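PDB 3GA2: endonuclease V from Bacillus subtilis, which probably repairs deaminated DNA by nicking the strand at the second phosphodiester bond 3' to a deoxyinosine, with magnesium as cofactor. Local coordinates for residues 37-49 with 59-73. The protein carries 1 engineered substitution. Residues are numbered along the deposited sequence; the frame is centred on the assembly and turned at random.
Sequences DSINTTAGVDLAY and VCCIIVIDADTKEVI. Engineered in segment 37-49: Thr-42 (natural residue Gly).
Asn-40 O takes the backbone N-H of Ala-67 from above the carbonyl plane at 2.7 Å, closing one end of a two-stranded antiparallel ladder. Thr-42, Gly-44, Asp-46 and Ala-48 exchange paired N-H···O bonds with Ile-65, Ile-63, Cys-61 and Val-59; the straightest, Ile-65 N to Thr-42 O, is 2.9 Å with 179° at the hydrogen. This is the hairpin of strands 41-52 and 55-66 in the mixed sheet of an RNase H-like nuclease, illustrating how residues of an antiparallel pair alternately exchange backbone bonds or draw their CA atoms closer, as Ala-43 and Val-64 do at 4.2 Å. One face, with Ala-43, Val-45, Cys-60 and Ile-62, packs partly on helix 96-105; there Val-45 CG1, anti to its own N (chi1 -168°), meets Cys-60 SG at 3.8 Å. Leu-47 bends its two methyls over the neighbouring strand, CD1 3.1 Å from Val-59 O and CD2 on Cys-60 CB; both approaches are tight and, with chi2 strained at -27°, their exact positions are doubtful. With an alanine here both methyls go, which is likely to open a gap over the Val-59 peptide and beside Cys-60 CB. On the face turned to helix 217-235, the engineered Thr-42 lays OG1 3.3 Å from Ile-65 CG1, buried without a hydrogen-bonding partner. Leu-47 N reaches OD2 of Asp-46, a predicted magnesium ligand close to Asp-116, on its anti side at 2.7 Å.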
loop_
_atom_site.group_PDB
_atom_site.type_symbol
_atom_site.label_atom_id
_atom_site.label_comp_id
_atom_site.label_asym_id
_atom_site.label_seq_id
_atom_site.Cartn_x
_atom_site.Cartn_y
_atom_site.Cartn_z
ATOM N N ASP A 37 15.546 -2.976 -12.381
ATOM C CA ASP A 37 15.753 -4.023 -13.372
ATOM C C ASP A 37 16.209 -5.368 -12.819
ATOM O O ASP A 37 16.488 -6.289 -13.586
ATOM C CB ASP A 37 16.724 -3.558 -14.453
ATOM C CG ASP A 37 17.804 -2.675 -13.915
ATOM O OD1 ASP A 37 18.341 -2.988 -12.829
ATOM O OD2 ASP A 37 18.124 -1.670 -14.586
ATOM N N SER A 38 16.275 -5.497 -11.501
ATOM C CA SER A 38 16.686 -6.762 -10.918
ATOM C C SER A 38 15.480 -7.629 -10.547
ATOM O O SER A 38 15.646 -8.779 -10.160
ATOM C CB SER A 38 17.548 -6.531 -9.670
ATOM O OG SER A 38 16.738 -6.216 -8.553
ATOM N N ILE A 39 14.269 -7.090 -10.659
ATOM C CA ILE A 39 13.075 -7.863 -10.303
ATOM C C ILE A 39 12.307 -8.452 -11.489
ATOM O O ILE A 39 12.338 -7.915 -12.598
ATOM C CB ILE A 39 12.097 -7.026 -9.464
ATOM C CG1 ILE A 39 11.917 -5.646 -10.100
ATOM C CG2 ILE A 39 12.594 -6.942 -8.024
ATOM C CD1 ILE A 39 11.033 -4.705 -9.310
ATOM N N ASN A 40 11.610 -9.559 -11.232
ATOM C CA ASN A 40 10.830 -10.249 -12.253
ATOM C C ASN A 40 9.378 -9.774 -12.308
ATOM O O ASN A 40 8.795 -9.656 -13.387
ATOM C CB ASN A 40 10.836 -11.764 -12.002
ATOM C CG ASN A 40 12.232 -12.366 -12.038
ATOM O OD1 ASN A 40 12.947 -12.243 -13.031
ATOM N ND2 ASN A 40 12.624 -13.028 -10.950
ATOM N N THR A 41 8.793 -9.515 -11.143
ATOM C CA THR A 41 7.406 -9.078 -11.066
ATOM C C THR A 41 7.165 -8.046 -9.961
ATOM O O THR A 41 7.934 -7.942 -9.006
ATOM C CB THR A 41 6.473 -10.279 -10.791
ATOM O OG1 THR A 41 6.901 -10.951 -9.598
ATOM C CG2 THR A 41 6.493 -11.255 -11.950
ATOM N N THR A 42 6.099 -7.271 -10.115
ATOM C CA THR A 42 5.715 -6.285 -9.116
ATOM C C THR A 42 4.195 -6.416 -9.012
ATOM O O THR A 42 3.511 -6.655 -10.014
ATOM C CB THR A 42 6.121 -4.825 -9.512
ATOM O OG1 THR A 42 5.255 -4.330 -10.534
ATOM C CG2 THR A 42 7.550 -4.781 -10.014
ATOM N N ALA A 43 3.659 -6.306 -7.804
ATOM C CA ALA A 43 2.219 -6.422 -7.629
ATOM C C ALA A 43 1.648 -5.122 -7.091
ATOM O O ALA A 43 2.356 -4.333 -6.462
ATOM C CB ALA A 43 1.895 -7.581 -6.677
ATOM N N GLY A 44 0.366 -4.909 -7.356
ATOM C CA GLY A 44 -0.309 -3.716 -6.882
ATOM C C GLY A 44 -1.478 -4.154 -6.027
ATOM O O GLY A 44 -2.183 -5.095 -6.385
ATOM N N VAL A 45 -1.689 -3.474 -4.903
ATOM C CA VAL A 45 -2.767 -3.819 -3.990
ATOM C C VAL A 45 -3.669 -2.625 -3.717
ATOM O O VAL A 45 -3.196 -1.512 -3.466
ATOM C CB VAL A 45 -2.217 -4.296 -2.622
ATOM C CG1 VAL A 45 -3.328 -4.934 -1.800
ATOM C CG2 VAL A 45 -1.075 -5.275 -2.831
ATOM N N ASP A 46 -4.972 -2.852 -3.775
ATOM C CA ASP A 46 -5.913 -1.791 -3.475
ATOM C C ASP A 46 -7.144 -2.419 -2.837
ATOM O O ASP A 46 -7.343 -3.634 -2.914
ATOM C CB ASP A 46 -6.276 -0.997 -4.735
ATOM C CG ASP A 46 -6.627 0.449 -4.424
ATOM O OD1 ASP A 46 -6.440 1.321 -5.306
ATOM O OD2 ASP A 46 -7.089 0.711 -3.293
ATOM N N LEU A 47 -7.958 -1.579 -2.205
ATOM C CA LEU A 47 -9.159 -2.020 -1.505
ATOM C C LEU A 47 -10.271 -1.006 -1.738
ATOM O O LEU A 47 -10.013 0.198 -1.798
ATOM C CB LEU A 47 -8.860 -2.101 -0.007
ATOM C CG LEU A 47 -9.584 -3.077 0.921
ATOM C CD1 LEU A 47 -10.964 -3.414 0.386
ATOM C CD2 LEU A 47 -8.745 -4.323 1.053
ATOM N N ALA A 48 -11.502 -1.492 -1.879
ATOM C CA ALA A 48 -12.660 -0.625 -2.089
ATOM C C ALA A 48 -13.782 -1.043 -1.146
ATOM O O ALA A 48 -13.968 -2.230 -0.887
ATOM C CB ALA A 48 -13.130 -0.706 -3.533
ATOM N N TYR A 49 -14.529 -0.063 -0.641
ATOM C CA TYR A 49 -15.622 -0.329 0.290
ATOM C C TYR A 49 -16.926 0.310 -0.164
ATOM O O TYR A 49 -16.923 1.246 -0.964
ATOM C CB TYR A 49 -15.273 0.198 1.684
ATOM C CG TYR A 49 -13.898 -0.197 2.158
ATOM C CD1 TYR A 49 -12.762 0.461 1.687
ATOM C CD2 TYR A 49 -13.729 -1.243 3.060
ATOM C CE1 TYR A 49 -11.490 0.085 2.104
ATOM C CE2 TYR A 49 -12.463 -1.627 3.482
ATOM C CZ TYR A 49 -11.348 -0.959 3.000
ATOM O OH TYR A 49 -10.092 -1.341 3.406
ATOM N N VAL A 59 -13.512 -5.092 -0.907
ATOM C CA VAL A 59 -12.936 -5.985 -1.899
ATOM C C VAL A 59 -11.490 -5.590 -2.162
ATOM O O VAL A 59 -11.202 -4.453 -2.537
ATOM C CB VAL A 59 -13.699 -5.924 -3.235
ATOM C CG1 VAL A 59 -13.064 -6.877 -4.236
ATOM C CG2 VAL A 59 -15.151 -6.289 -3.019
ATOM N N CYS A 60 -10.581 -6.535 -1.961
ATOM C CA CYS A 60 -9.167 -6.284 -2.194
ATOM C C CYS A 60 -8.732 -6.973 -3.474
ATOM O O CYS A 60 -8.988 -8.161 -3.661
ATOM C CB CYS A 60 -8.315 -6.818 -1.040
ATOM S SG CYS A 60 -6.532 -6.861 -1.422
ATOM N N CYS A 61 -8.085 -6.218 -4.353
ATOM C CA CYS A 61 -7.590 -6.761 -5.607
ATOM C C CYS A 61 -6.076 -6.660 -5.639
ATOM O O CYS A 61 -5.492 -5.661 -5.210
ATOM C CB CYS A 61 -8.138 -5.991 -6.810
ATOM S SG CYS A 61 -9.891 -6.213 -7.167
ATOM N N ILE A 62 -5.447 -7.706 -6.148
ATOM C CA ILE A 62 -4.005 -7.733 -6.296
ATOM C C ILE A 62 -3.767 -7.971 -7.778
ATOM O O ILE A 62 -4.276 -8.933 -8.353
ATOM C CB ILE A 62 -3.357 -8.872 -5.480
ATOM C CG1 ILE A 62 -3.518 -8.599 -3.982
ATOM C CG2 ILE A 62 -1.875 -8.995 -5.835
ATOM C CD1 ILE A 62 -2.944 -9.687 -3.089
ATOM N N ILE A 63 -3.019 -7.067 -8.397
ATOM C CA ILE A 63 -2.700 -7.173 -9.811
ATOM C C ILE A 63 -1.202 -7.394 -9.904
ATOM O O ILE A 63 -0.431 -6.582 -9.402
ATOM C CB ILE A 63 -3.032 -5.874 -10.565
ATOM C CG1 ILE A 63 -4.468 -5.451 -10.267
ATOM C CG2 ILE A 63 -2.825 -6.079 -12.057
ATOM C CD1 ILE A 63 -5.513 -6.453 -10.718
ATOM N N VAL A 64 -0.796 -8.494 -10.526
ATOM C CA VAL A 64 0.616 -8.810 -10.679
ATOM C C VAL A 64 1.034 -8.536 -12.114
ATOM O O VAL A 64 0.377 -8.988 -13.048
ATOM C CB VAL A 64 0.896 -10.300 -10.371
ATOM C CG1 VAL A 64 2.392 -10.559 -10.368
ATOM C CG2 VAL A 64 0.291 -10.681 -9.020
ATOM N N ILE A 65 2.104 -7.770 -12.302
ATOM C CA ILE A 65 2.572 -7.508 -13.654
ATOM C C ILE A 65 4.000 -8.008 -13.819
ATOM O O ILE A 65 4.701 -8.247 -12.836
ATOM C CB ILE A 65 2.532 -6.000 -14.016
ATOM C CG1 ILE A 65 3.496 -5.213 -13.128
ATOM C CG2 ILE A 65 1.103 -5.464 -13.864
ATOM C CD1 ILE A 65 3.856 -3.856 -13.686
ATOM N N ASP A 66 4.414 -8.187 -15.070
ATOM C CA ASP A 66 5.769 -8.623 -15.386
ATOM C C ASP A 66 6.587 -7.347 -15.249
ATOM O O ASP A 66 6.220 -6.313 -15.806
ATOM C CB ASP A 66 5.823 -9.152 -16.823
ATOM C CG ASP A 66 7.232 -9.482 -17.275
ATOM O OD1 ASP A 66 8.005 -8.545 -17.571
ATOM O OD2 ASP A 66 7.568 -10.679 -17.323
ATOM N N ALA A 67 7.680 -7.402 -14.498
ATOM C CA ALA A 67 8.497 -6.206 -14.283
ATOM C C ALA A 67 9.011 -5.534 -15.553
ATOM O O ALA A 67 8.971 -4.314 -15.656
ATOM C CB ALA A 67 9.674 -6.537 -13.366
ATOM N N ASP A 68 9.496 -6.327 -16.508
ATOM C CA ASP A 68 10.034 -5.777 -17.748
ATOM C C ASP A 68 8.972 -5.285 -18.740
ATOM O O ASP A 68 8.996 -4.124 -19.150
ATOM C CB ASP A 68 10.933 -6.801 -18.452
ATOM C CG ASP A 68 12.177 -7.160 -17.647
ATOM O OD1 ASP A 68 12.537 -6.427 -16.702
ATOM O OD2 ASP A 68 12.813 -8.181 -17.981
ATOM N N THR A 69 8.042 -6.158 -19.126
ATOM C CA THR A 69 7.006 -5.785 -20.092
ATOM C C THR A 69 5.839 -5.000 -19.506
ATOM O O THR A 69 5.080 -4.382 -20.248
ATOM C CB THR A 69 6.403 -7.032 -20.797
ATOM O OG1 THR A 69 5.565 -7.745 -19.878
ATOM C CG2 THR A 69 7.504 -7.955 -21.298
ATOM N N LYS A 70 5.699 -5.028 -18.183
ATOM C CA LYS A 70 4.598 -4.341 -17.497
ATOM C C LYS A 70 3.235 -4.957 -17.819
ATOM O O LYS A 70 2.193 -4.356 -17.554
ATOM C CB LYS A 70 4.571 -2.842 -17.845
ATOM C CG LYS A 70 5.595 -1.990 -17.106
ATOM C CD LYS A 70 7.013 -2.269 -17.574
ATOM C CE LYS A 70 8.017 -1.439 -16.791
ATOM N NZ LYS A 70 9.406 -1.683 -17.249
ATOM N N GLU A 71 3.237 -6.154 -18.393
ATOM C CA GLU A 71 1.984 -6.821 -18.729
ATOM C C GLU A 71 1.409 -7.553 -17.521
ATOM O O GLU A 71 2.146 -8.028 -16.656
ATOM C CB GLU A 71 2.200 -7.794 -19.893
ATOM C CG GLU A 71 2.470 -7.083 -21.218
ATOM C CD GLU A 71 2.955 -8.015 -22.315
ATOM O OE1 GLU A 71 2.458 -9.156 -22.395
ATOM O OE2 GLU A 71 3.823 -7.593 -23.109
ATOM N N VAL A 72 0.085 -7.638 -17.470
ATOM C CA VAL A 72 -0.601 -8.303 -16.371
ATOM C C VAL A 72 -0.468 -9.813 -16.524
ATOM O O VAL A 72 -0.798 -10.370 -17.571
ATOM C CB VAL A 72 -2.091 -7.918 -16.351
ATOM C CG1 VAL A 72 -2.806 -8.640 -15.229
ATOM C CG2 VAL A 72 -2.228 -6.417 -16.198
ATOM N N ILE A 73 0.022 -10.476 -15.484
ATOM C CA ILE A 73 0.186 -11.919 -15.540
ATOM C C ILE A 73 -0.754 -12.650 -14.604
ATOM O O ILE A 73 -0.983 -13.846 -14.760
ATOM C CB ILE A 73 1.639 -12.334 -15.221
ATOM C CG1 ILE A 73 2.037 -11.838 -13.831
ATOM C CG2 ILE A 73 2.564 -11.783 -16.284
ATOM C CD1 ILE A 73 3.468 -12.163 -13.453
#